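Local coordinates for protein formyltransferase (Francisella tularensis subsp. tularensis, PDB 4NV1) that belongs to the formyltransferase family and holds dTDP-4-amino-4,6-dideoxyglucose in a pocket of its Rossmann-like domain, at residues Ile91-Gly96 against Ala119-Met124; Tyr100-Phe105 against Asp125-His130; Ile133-Glu138 against Val159-Lys164. All blocks are in the same frame, centred on the assembly; numbering follows the deposited sequence.

Contact 1: Ile91-Gly96 against Ala119-Met124; sequences INIHPG and ATIHVM
Asn92 and His94 pair with His122 and Thr120 where strands 89-94 and 117-123 run antiparallel in the mixed sheet of the formyltransferase domain. The strand segments are 166° apart in direction. Two hydrogen-bonded pairs hold them. Asn92 N gives to His122 O at 2.8 Å, and His122 N returns to Asn92 O. In the second pair His94 N reaches Thr120 O at 2.7 Å, and Thr120 N bonds to His94 O. Beyond the strand end the chain turns through Pro95. Thr120 OG1 then donates to Gly96 O at 2.7 Å, on a lone pair in the carbonyl plane. The same hydroxyl is also bonded to Asn98 N and Gln136 NE2, so three partners grip it.

One face carries the polar side chains. The CG of His122 sits between the backbone N and the carbonyl carbon (chi1 68°), and the ring lies alongside Asn92. Asn92 CB stands over one face of that ring, 3.5 Å from His122 CE1. The amide and ring planes are 72° apart, and Asn92 OD1 comes within 3.2 Å of His122 CE1. Asn92 ND2 turns to Ser73 O on the neighbouring strand. Met124 CG closes on Asn92 CB at 3.7 Å.

The other face is aliphatic. Ile91 CG2 meets Ile121 CG2 at 3.4 Å, tighter than usual for two carbons. Ile93 and Ile121 lie side by side, pointing the same way, with their CG1 atoms 3.9 Å apart. Helix 147-170 covers part of this face through Ile169. The Asn-x-His-Pro run at the end of strand 89-94 is consistent with the family. The strand has a parallel neighbour, 70-74, on one side and the antiparallel 117-123 on the other, as in the mixed sheet of a Rossmann-like formyltransferase domain.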
loop_
_atom_site.group_PDB
_atom_site.type_symbol
_atom_site.label_atom_id
_atom_site.label_comp_id
_atom_site.label_asym_id
_atom_site.label_seq_id
_atom_site.Cartn_x
_atom_site.Cartn_y
_atom_site.Cartn_z
ATOM N N ILE A 91 -0.075 38.554 1.343
ATOM C CA ILE A 91 1.002 37.634 1.044
ATOM C C ILE A 91 0.507 36.206 1.258
ATOM O O ILE A 91 -0.191 35.893 2.218
ATOM C CB ILE A 91 2.213 38.017 1.876
ATOM C CG1 ILE A 91 2.711 39.412 1.363
ATOM C CG2 ILE A 91 3.220 36.889 1.959
ATOM C CD1 ILE A 91 3.739 40.013 2.285
ATOM N N ASN A 92 0.783 35.411 0.244
ATOM C CA ASN A 92 0.425 34.007 0.241
ATOM C C ASN A 92 1.614 33.129 0.572
ATOM O O ASN A 92 2.714 33.321 0.065
ATOM C CB ASN A 92 -0.069 33.671 -1.147
ATOM C CG ASN A 92 -0.740 32.300 -1.238
ATOM O OD1 ASN A 92 -0.895 31.820 -2.318
ATOM N ND2 ASN A 92 -1.219 31.735 -0.145
ATOM N N ILE A 93 1.377 32.126 1.398
ATOM C CA ILE A 93 2.388 31.191 1.792
ATOM C C ILE A 93 1.849 29.916 1.198
ATOM O O ILE A 93 0.789 29.416 1.617
ATOM C CB ILE A 93 2.523 31.177 3.322
ATOM C CG1 ILE A 93 3.086 32.525 3.810
ATOM C CG2 ILE A 93 3.453 30.074 3.818
ATOM C CD1 ILE A 93 2.100 33.497 4.382
ATOM N N HIS A 94 2.590 29.401 0.217
ATOM C CA HIS A 94 2.055 28.464 -0.784
ATOM C C HIS A 94 2.854 27.147 -0.860
ATOM O O HIS A 94 4.065 27.190 -1.097
ATOM C CB HIS A 94 2.068 29.196 -2.133
ATOM C CG HIS A 94 1.706 28.362 -3.313
ATOM N ND1 HIS A 94 0.488 27.720 -3.450
ATOM C CD2 HIS A 94 2.396 28.104 -4.450
ATOM C CE1 HIS A 94 0.464 27.062 -4.595
ATOM N NE2 HIS A 94 1.609 27.285 -5.229
ATOM N N PRO A 95 2.168 25.988 -0.762
ATOM C CA PRO A 95 2.774 24.673 -0.925
ATOM C C PRO A 95 3.116 24.274 -2.337
ATOM O O PRO A 95 3.016 23.095 -2.657
ATOM C CB PRO A 95 1.727 23.701 -0.337
ATOM C CG PRO A 95 0.452 24.351 -0.681
ATOM C CD PRO A 95 0.700 25.864 -0.731
ATOM N N GLY A 96 3.683 25.165 -3.133
ATOM C CA GLY A 96 4.432 24.757 -4.335
ATOM C C GLY A 96 5.501 25.771 -4.755
ATOM O O GLY A 96 5.643 26.800 -4.109
ATOM N N ALA A 119 8.264 25.269 -1.740
ATOM C CA ALA A 119 7.348 26.255 -1.125
ATOM C C ALA A 119 7.707 27.691 -1.506
ATOM O O ALA A 119 8.861 27.975 -1.624
ATOM C CB ALA A 119 7.389 26.132 0.399
ATOM N N THR A 120 6.702 28.527 -1.692
ATOM C CA THR A 120 6.833 29.879 -2.094
ATOM C C THR A 120 5.992 30.773 -1.180
ATOM O O THR A 120 4.849 30.410 -0.803
ATOM C CB THR A 120 6.248 30.044 -3.495
ATOM O OG1 THR A 120 6.888 29.175 -4.407
ATOM C CG2 THR A 120 6.433 31.504 -4.022
ATOM N N ILE A 121 6.587 31.916 -0.828
ATOM C CA ILE A 121 5.891 33.078 -0.266
ATOM C C ILE A 121 5.979 34.211 -1.234
ATOM O O ILE A 121 7.066 34.589 -1.718
ATOM C CB ILE A 121 6.519 33.525 1.043
ATOM C CG1 ILE A 121 6.589 32.370 2.013
ATOM C CG2 ILE A 121 5.739 34.705 1.607
ATOM C CD1 ILE A 121 7.452 32.578 3.222
ATOM N N HIS A 122 4.823 34.726 -1.578
ATOM C CA HIS A 122 4.760 35.695 -2.638
ATOM C C HIS A 122 3.639 36.668 -2.363
ATOM O O HIS A 122 2.649 36.357 -1.677
ATOM C CB HIS A 122 4.562 35.016 -3.999
ATOM C CG HIS A 122 3.225 34.367 -4.161
ATOM N ND1 HIS A 122 2.956 33.086 -3.727
ATOM C CD2 HIS A 122 2.081 34.823 -4.719
ATOM C CE1 HIS A 122 1.697 32.786 -3.990
ATOM N NE2 HIS A 122 1.139 33.834 -4.570
ATOM N N VAL A 123 3.814 37.869 -2.886
ATOM C CA VAL A 123 2.798 38.895 -2.772
ATOM C C VAL A 123 1.607 38.595 -3.659
ATOM O O VAL A 123 1.763 38.400 -4.835
ATOM C CB VAL A 123 3.381 40.284 -3.109
ATOM C CG1 VAL A 123 2.322 41.390 -2.962
ATOM C CG2 VAL A 123 4.585 40.575 -2.207
ATOM N N MET A 124 0.391 38.699 -3.136
ATOM C CA MET A 124 -0.764 38.321 -3.949
ATOM C C MET A 124 -1.101 39.441 -4.906
ATOM O O MET A 124 -0.877 40.633 -4.624
ATOM C CB MET A 124 -1.967 37.958 -3.072
ATOM C CG MET A 124 -1.647 36.902 -2.052
ATOM S SD MET A 124 -2.866 36.585 -0.756
ATOM C CE MET A 124 -4.327 36.380 -1.743
#

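Contact 2: Tyr100-Phe105 against Asp125-His130. With 0FX (dTDP-4-amino-4,6-dideoxyglucose), chain I.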
loop_
_atom_site.group_PDB
_atom_site.type_symbol
_atom_site.label_atom_id
_atom_site.label_comp_id
_atom_site.label_asym_id
_atom_site.label_seq_id
_atom_site.Cartn_x
_atom_site.Cartn_y
_atom_site.Cartn_z
ATOM N N TYR A 100 5.929 26.758 -11.163
ATOM C CA TYR A 100 5.645 25.357 -11.582
ATOM C C TYR A 100 4.470 24.672 -10.842
ATOM O O TYR A 100 4.413 24.685 -9.627
ATOM C CB TYR A 100 6.885 24.498 -11.463
ATOM C CG TYR A 100 8.169 25.092 -12.040
ATOM C CD1 TYR A 100 9.070 25.682 -11.180
ATOM C CD2 TYR A 100 8.500 25.024 -13.391
ATOM C CE1 TYR A 100 10.240 26.237 -11.634
ATOM C CE2 TYR A 100 9.700 25.586 -13.888
ATOM C CZ TYR A 100 10.578 26.164 -12.994
ATOM O OH TYR A 100 11.782 26.780 -13.339
ATOM N N ASN A 101 3.528 24.163 -11.609
ATOM C CA ASN A 101 2.383 23.346 -11.142
ATOM C C ASN A 101 1.553 24.203 -10.223
ATOM O O ASN A 101 1.359 23.883 -9.068
ATOM C CB ASN A 101 2.845 22.059 -10.459
ATOM C CG ASN A 101 3.339 21.048 -11.462
ATOM O OD1 ASN A 101 2.782 20.942 -12.555
ATOM N ND2 ASN A 101 4.365 20.289 -11.095
ATOM N N ARG A 102 1.261 25.403 -10.713
ATOM C CA ARG A 102 0.391 26.332 -10.029
ATOM C C ARG A 102 -0.971 25.658 -10.031
ATOM O O ARG A 102 -1.299 24.851 -10.912
ATOM C CB ARG A 102 0.366 27.707 -10.741
ATOM C CG ARG A 102 1.715 28.388 -10.546
ATOM C CD ARG A 102 2.039 29.475 -11.556
ATOM N NE ARG A 102 0.884 30.328 -11.736
ATOM C CZ ARG A 102 0.181 30.441 -12.857
ATOM N NH1 ARG A 102 0.560 29.794 -13.955
ATOM N NH2 ARG A 102 -0.884 31.241 -12.861
ATOM N N GLY A 103 -1.786 25.990 -9.044
ATOM C CA GLY A 103 -3.124 25.389 -9.040
ATOM C C GLY A 103 -3.211 24.225 -8.083
ATOM O O GLY A 103 -2.607 24.241 -7.015
ATOM N N TRP A 104 -3.950 23.216 -8.476
ATOM C CA TRP A 104 -4.273 22.125 -7.541
ATOM C C TRP A 104 -3.231 20.993 -7.353
ATOM O O TRP A 104 -2.716 20.441 -8.324
ATOM C CB TRP A 104 -5.658 21.553 -7.890
ATOM C CG TRP A 104 -6.690 22.395 -7.225
ATOM C CD1 TRP A 104 -7.124 23.634 -7.612
ATOM C CD2 TRP A 104 -7.339 22.108 -5.988
ATOM N NE1 TRP A 104 -8.033 24.114 -6.704
ATOM C CE2 TRP A 104 -8.182 23.195 -5.698
ATOM C CE3 TRP A 104 -7.301 21.027 -5.100
ATOM C CZ2 TRP A 104 -8.992 23.224 -4.561
ATOM C CZ3 TRP A 104 -8.096 21.067 -3.964
ATOM C CH2 TRP A 104 -8.930 22.157 -3.707
ATOM N N PHE A 105 -2.959 20.682 -6.086
ATOM C CA PHE A 105 -2.133 19.585 -5.622
ATOM C C PHE A 105 -0.821 19.513 -6.380
ATOM O O PHE A 105 -0.538 18.509 -7.024
ATOM C CB PHE A 105 -2.882 18.290 -5.763
ATOM C CG PHE A 105 -4.155 18.229 -4.940
ATOM C CD1 PHE A 105 -5.204 17.440 -5.358
ATOM C CD2 PHE A 105 -4.319 18.962 -3.767
ATOM C CE1 PHE A 105 -6.392 17.394 -4.652
ATOM C CE2 PHE A 105 -5.506 18.903 -3.035
ATOM C CZ PHE A 105 -6.535 18.094 -3.472
ATOM N N ASP A 125 -1.586 38.980 -6.051
ATOM C CA ASP A 125 -1.990 39.687 -7.254
ATOM C C ASP A 125 -3.415 39.251 -7.611
ATOM O O ASP A 125 -4.002 38.383 -6.945
ATOM C CB ASP A 125 -1.134 39.178 -8.420
ATOM C CG ASP A 125 -0.176 40.193 -8.926
ATOM O OD1 ASP A 125 -0.523 41.395 -8.898
ATOM O OD2 ASP A 125 0.901 39.758 -9.399
ATOM N N GLU A 126 -3.955 39.798 -8.694
ATOM C CA GLU A 126 -5.211 39.277 -9.264
ATOM C C GLU A 126 -5.222 37.808 -9.763
ATOM O O GLU A 126 -6.261 37.133 -9.703
ATOM C CB GLU A 126 -5.687 40.239 -10.337
ATOM C CG GLU A 126 -5.823 41.642 -9.751
ATOM C CD GLU A 126 -6.928 42.472 -10.383
ATOM O OE1 GLU A 126 -6.773 43.715 -10.389
ATOM O OE2 GLU A 126 -7.936 41.903 -10.874
ATOM N N GLU A 127 -4.074 37.280 -10.189
ATOM C CA GLU A 127 -3.995 35.891 -10.619
ATOM C C GLU A 127 -3.486 34.933 -9.550
ATOM O O GLU A 127 -2.721 35.324 -8.670
ATOM C CB GLU A 127 -3.130 35.780 -11.881
ATOM C CG GLU A 127 -3.694 36.465 -13.131
ATOM C CD GLU A 127 -3.406 35.690 -14.412
ATOM O OE1 GLU A 127 -3.039 34.496 -14.320
ATOM O OE2 GLU A 127 -3.551 36.253 -15.523
ATOM N N ILE A 128 -3.903 33.674 -9.669
ATOM C CA ILE A 128 -3.544 32.563 -8.776
ATOM C C ILE A 128 -2.057 32.166 -8.759
ATOM O O ILE A 128 -1.453 31.782 -9.769
ATOM C CB ILE A 128 -4.406 31.273 -9.072
ATOM C CG1 ILE A 128 -5.908 31.476 -8.772
ATOM C CG2 ILE A 128 -3.884 30.026 -8.343
ATOM C CD1 ILE A 128 -6.680 30.220 -8.401
ATOM N N ASP A 129 -1.474 32.140 -7.555
ATOM C CA ASP A 129 -0.062 31.760 -7.428
ATOM C C ASP A 129 0.734 32.533 -8.509
ATOM O O ASP A 129 1.382 31.893 -9.320
ATOM C CB ASP A 129 0.102 30.211 -7.585
ATOM C CG ASP A 129 -0.781 29.370 -6.610
ATOM O OD1 ASP A 129 -1.038 29.862 -5.475
ATOM O OD2 ASP A 129 -1.209 28.227 -6.969
ATOM N N HIS A 130 0.702 33.877 -8.517
ATOM C CA HIS A 130 1.235 34.685 -9.616
ATOM C C HIS A 130 2.165 35.910 -9.388
ATOM O O HIS A 130 2.896 36.286 -10.318
ATOM C CB HIS A 130 0.038 35.161 -10.448
ATOM C CG HIS A 130 0.415 35.773 -11.769
ATOM N ND1 HIS A 130 0.814 37.089 -11.900
ATOM C CD2 HIS A 130 0.457 35.240 -13.014
ATOM C CE1 HIS A 130 1.073 37.341 -13.172
ATOM N NE2 HIS A 130 0.859 36.236 -13.868
HETATM O O4P 0FX I . -3.841 22.241 1.589
HETATM P P2 0FX I . -4.979 22.177 2.640
HETATM O O3P 0FX I . -4.833 22.008 4.137
HETATM O O1G 0FX I . -6.325 22.822 2.091
HETATM C C1G 0FX I . -6.437 24.210 1.880
HETATM C C2G 0FX I . -7.829 24.267 1.269
HETATM O O2G 0FX I . -8.741 23.401 1.951
HETATM C C3G 0FX I . -7.811 23.877 -0.195
HETATM O O3G 0FX I . -9.154 24.190 -0.622
HETATM C C4G 0FX I . -6.697 24.673 -0.902
HETATM N N4A 0FX I . -6.662 24.444 -2.339
HETATM C C5G 0FX I . -5.308 24.410 -0.307
HETATM C C6G 0FX I . -4.237 25.256 -0.986
HETATM O O5G 0FX I . -5.376 24.746 1.080
HETATM O OPP 0FX I . -5.773 20.806 2.815
HETATM P P 0FX I . -6.382 19.723 1.835
HETATM O O1P 0FX I . -7.666 20.104 1.125
HETATM O O2P 0FX I . -6.176 18.637 2.884
HETATM O O5 0FX I . -5.270 19.260 0.762
HETATM C C5 0FX I . -4.013 18.800 1.274
HETATM C C4 0FX I . -3.450 17.657 0.449
HETATM O O4 0FX I . -4.185 16.477 0.719
HETATM C C3 0FX I . -3.514 17.817 -1.040
HETATM O O3 0FX I . -2.315 18.383 -1.590
HETATM C C2 0FX I . -3.547 16.373 -1.544
HETATM C C1 0FX I . -4.288 15.650 -0.418
HETATM N N11 0FX I . -5.656 15.344 -0.847
HETATM C C61 0FX I . -6.650 16.221 -0.589
HETATM C C51 0FX I . -7.934 15.946 -1.008
HETATM C C5A 0FX I . -9.127 16.863 -0.826
HETATM C C21 0FX I . -5.901 14.183 -1.487
HETATM O O21 0FX I . -4.938 13.268 -1.717
HETATM N N31 0FX I . -7.134 13.833 -1.867
HETATM C C41 0FX I . -8.115 14.725 -1.613
HETATM O O41 0FX I . -9.364 14.496 -2.002
#
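Arg102 and Gly103 hold the loop around Ile128 and Asp129, which joins strands 117-123 and 133-139 of the formyltransferase fold. The tight part is polar. Arg102 NE donates to Asp129 O at 2.9 Å, approaching from 41° above the carbonyl plane. Arg102 NH2 gives a second bond to Ile128 O at 3.2 Å. This one lies in the carbonyl plane and close to the guanidinium plane. A weak bond from NE to Ile128 O adds to the grip. The arginine chain bends at chi3 (45°), which sets NE near the two carbonyls. Together they hold the edge of the guanidinium group against the loop backbone.

The Asp129 side chain runs past Arg102 in the opposite direction. Its CB lies 3.8 Å from Arg102 CG, while OD2 accepts from Gly103 N at 3.1 Å. That bond is nearly straight, with 168° at the hydrogen. The carboxylate is thus tied to a backbone N-H and not paired with the guanidinium.

The other side is loose and faces solvent. Glu127 is exposed, and its OE1 stays 4.2 Å from Arg102 NH2, beyond a salt bridge. The His130 ring offers its edge to the same nitrogen, with CD2 at 4.2 Å. Its NE2 has a weak hydrogen bond to Glu182.

Past Gly103 the chain enters the pocket of dTDP-4-amino-4,6-dideoxyglucose. Phe105, the N-cap residue of helix 106-113, has its ring between ligand atom C2 on one face and Trp104 CE3 on the other. It also makes an edge-to-face contact with Tyr191. Ligand atom N4A lies over one face of the Trp104 indole, offset toward the rim, 3.4 Å from Trp104 CZ2.

Contact 3: Ile133-Glu138 against Val159-Lys164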
loop_
_atom_site.group_PDB
_atom_site.type_symbol
_atom_site.label_atom_id
_atom_site.label_comp_id
_atom_site.label_asym_id
_atom_site.label_seq_id
_atom_site.Cartn_x
_atom_site.Cartn_y
_atom_site.Cartn_z
ATOM N N ILE A 133 7.705 37.262 -5.902
ATOM C CA ILE A 133 8.208 36.323 -4.953
ATOM C C ILE A 133 9.135 36.934 -3.908
ATOM O O ILE A 133 10.131 37.622 -4.167
ATOM C CB ILE A 133 8.996 35.176 -5.633
ATOM C CG1 ILE A 133 8.093 34.453 -6.609
ATOM C CG2 ILE A 133 9.502 34.204 -4.576
ATOM C CD1 ILE A 133 8.823 33.480 -7.514
ATOM N N ILE A 134 8.858 36.586 -2.671
ATOM C CA ILE A 134 9.628 37.104 -1.588
ATOM C C ILE A 134 10.718 36.168 -1.224
ATOM O O ILE A 134 11.858 36.578 -0.934
ATOM C CB ILE A 134 8.748 37.257 -0.365
ATOM C CG1 ILE A 134 7.637 38.275 -0.641
ATOM C CG2 ILE A 134 9.576 37.479 0.845
ATOM C CD1 ILE A 134 6.699 38.505 0.505
ATOM N N ILE A 135 10.324 34.905 -1.123
ATOM C CA ILE A 135 11.239 33.838 -0.805
ATOM C C ILE A 135 10.617 32.484 -1.246
ATOM O O ILE A 135 9.396 32.271 -1.089
ATOM C CB ILE A 135 11.652 33.835 0.648
ATOM C CG1 ILE A 135 12.928 33.031 0.815
ATOM C CG2 ILE A 135 10.630 33.247 1.636
ATOM C CD1 ILE A 135 13.402 32.706 2.211
ATOM N N GLN A 136 11.445 31.601 -1.813
ATOM C CA GLN A 136 10.958 30.251 -2.139
ATOM C C GLN A 136 12.101 29.278 -2.119
ATOM O O GLN A 136 13.275 29.669 -2.316
ATOM C CB GLN A 136 10.308 30.231 -3.494
ATOM C CG GLN A 136 11.314 30.365 -4.631
ATOM C CD GLN A 136 10.601 30.407 -5.937
ATOM O OE1 GLN A 136 11.208 30.781 -6.917
ATOM N NE2 GLN A 136 9.310 30.022 -5.987
ATOM N N GLU A 137 11.779 28.018 -1.877
ATOM C CA GLU A 137 12.825 26.992 -1.882
ATOM C C GLU A 137 12.325 25.649 -2.403
ATOM O O GLU A 137 11.251 25.122 -2.002
ATOM C CB GLU A 137 13.475 26.896 -0.507
ATOM C CG GLU A 137 14.737 26.049 -0.506
ATOM C CD GLU A 137 15.275 25.817 0.896
ATOM O OE1 GLU A 137 14.961 26.587 1.835
ATOM O OE2 GLU A 137 16.049 24.850 1.078
ATOM N N GLU A 138 13.080 25.091 -3.346
ATOM C CA GLU A 138 12.780 23.694 -3.785
ATOM C C GLU A 138 12.916 22.625 -2.705
ATOM O O GLU A 138 13.654 22.803 -1.735
ATOM C CB GLU A 138 13.624 23.316 -5.001
ATOM C CG GLU A 138 13.364 21.960 -5.614
ATOM C CD GLU A 138 14.069 21.821 -6.965
ATOM O OE1 GLU A 138 14.787 22.710 -7.426
ATOM O OE2 GLU A 138 13.917 20.800 -7.618
ATOM N N VAL A 159 6.666 26.863 6.662
ATOM C CA VAL A 159 6.819 27.448 7.995
ATOM C C VAL A 159 8.232 27.943 8.347
ATOM O O VAL A 159 8.428 29.031 8.923
ATOM C CB VAL A 159 6.291 26.460 9.039
ATOM C CG1 VAL A 159 6.601 26.977 10.414
ATOM C CG2 VAL A 159 4.782 26.319 8.869
ATOM N N GLU A 160 9.233 27.197 7.909
ATOM C CA GLU A 160 10.609 27.664 7.985
ATOM C C GLU A 160 10.911 28.906 7.133
ATOM O O GLU A 160 11.566 29.850 7.587
ATOM C CB GLU A 160 11.533 26.488 7.683
ATOM C CG GLU A 160 12.976 26.917 7.591
ATOM C CD GLU A 160 13.822 25.993 6.724
ATOM O OE1 GLU A 160 15.034 26.279 6.688
ATOM O OE2 GLU A 160 13.318 25.044 6.069
ATOM N N LEU A 161 10.339 28.987 5.941
ATOM C CA LEU A 161 10.539 30.172 5.111
ATOM C C LEU A 161 9.790 31.386 5.679
ATOM O O LEU A 161 10.288 32.484 5.716
ATOM C CB LEU A 161 10.117 29.955 3.675
ATOM C CG LEU A 161 10.925 28.920 2.890
ATOM C CD1 LEU A 161 10.418 28.941 1.477
ATOM C CD2 LEU A 161 12.416 29.184 2.719
ATOM N N PHE A 162 8.619 31.173 6.262
ATOM C CA PHE A 162 7.856 32.294 6.808
ATOM C C PHE A 162 8.548 32.816 8.066
ATOM O O PHE A 162 8.615 34.031 8.331
ATOM C CB PHE A 162 6.450 31.786 7.121
ATOM C CG PHE A 162 5.583 32.784 7.807
ATOM C CD1 PHE A 162 5.031 33.818 7.099
ATOM C CD2 PHE A 162 5.262 32.642 9.123
ATOM C CE1 PHE A 162 4.191 34.738 7.720
ATOM C CE2 PHE A 162 4.463 33.562 9.774
ATOM C CZ PHE A 162 3.919 34.612 9.067
ATOM N N THR A 163 9.036 31.876 8.882
ATOM C CA THR A 163 9.820 32.220 10.060
ATOM C C THR A 163 11.007 33.144 9.634
ATOM O O THR A 163 11.257 34.166 10.245
ATOM C CB THR A 163 10.319 30.943 10.756
ATOM O OG1 THR A 163 9.218 30.094 11.106
ATOM C CG2 THR A 163 11.169 31.237 11.948
ATOM N N LYS A 164 11.691 32.810 8.554
ATOM C CA LYS A 164 12.859 33.556 8.073
ATOM C C LYS A 164 12.513 34.938 7.543
ATOM O O LYS A 164 13.348 35.820 7.558
ATOM C CB LYS A 164 13.557 32.730 7.000
ATOM C CG LYS A 164 14.977 33.171 6.637
ATOM C CD LYS A 164 15.690 32.238 5.654
ATOM C CE LYS A 164 16.983 32.848 5.117
ATOM N NZ LYS A 164 17.190 32.436 3.690
#
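A single helix side chain, Leu161, touches three successive strand residues, Ile135, Gln136 and Glu137, and no hydrogen bond crosses this helix-on-strand packing. Helix 147-170 lies here against strand 133-139, an outermost strand of the Rossmann-like sheet within this chain. The local axes approach to 9.0 Å. The strand has a classic beta bulge, in which Ile134 and Ile135 both face Ile121.

The two branches of Leu161 divide the work. CD1 rests on the backbone, 3.7 Å from Glu137 N. CD2 turns to the side chains and meets Ile135 CD1 at 3.7 Å. Ile135 has CG1 anti to its backbone N (chi1 -161°). Its CG2 is left between N and the carbonyl carbon and packs 3.9 Å from Leu161 CB.

The margins are more polar. Glu137 OE1 lies against Leu161 CD2, and the same oxygen forms a long, weak ion pair with Lys157 NZ. Within the helix, that lysine is also the salt-bridge partner of Glu160 OE2. From the next helical turn Lys164 crosses Ile135 at about a right angle, its NZ 4.1 Å from Ile135 CD1.

Contact 1 is the centre of the three. The centres of contacts 1 and 2 are about 9 Å apart. The centres of contacts 1 and 3 are about 8 Å apart. The centres of contacts 2 and 3 are about 16 Å apart. Contact 2 touches the polar face of contact 1: Asp129 OD2 packs 3.1 Å from His94 CE1, and Asp129 CA lies 3.7 Å from His122 NE2. Contact 3 extends the sheet on the other edge of strand 117-123, with probable hydrogen bonds from Ile121 N to Ile135 O and from Ile134 N to Ile121 O, each 2.8 Å. The side chain of His94 is about 6 Å from dTDP-4-amino-4,6-dideoxyglucose, which Trp104 and Phe105 of contact 2 touch directly.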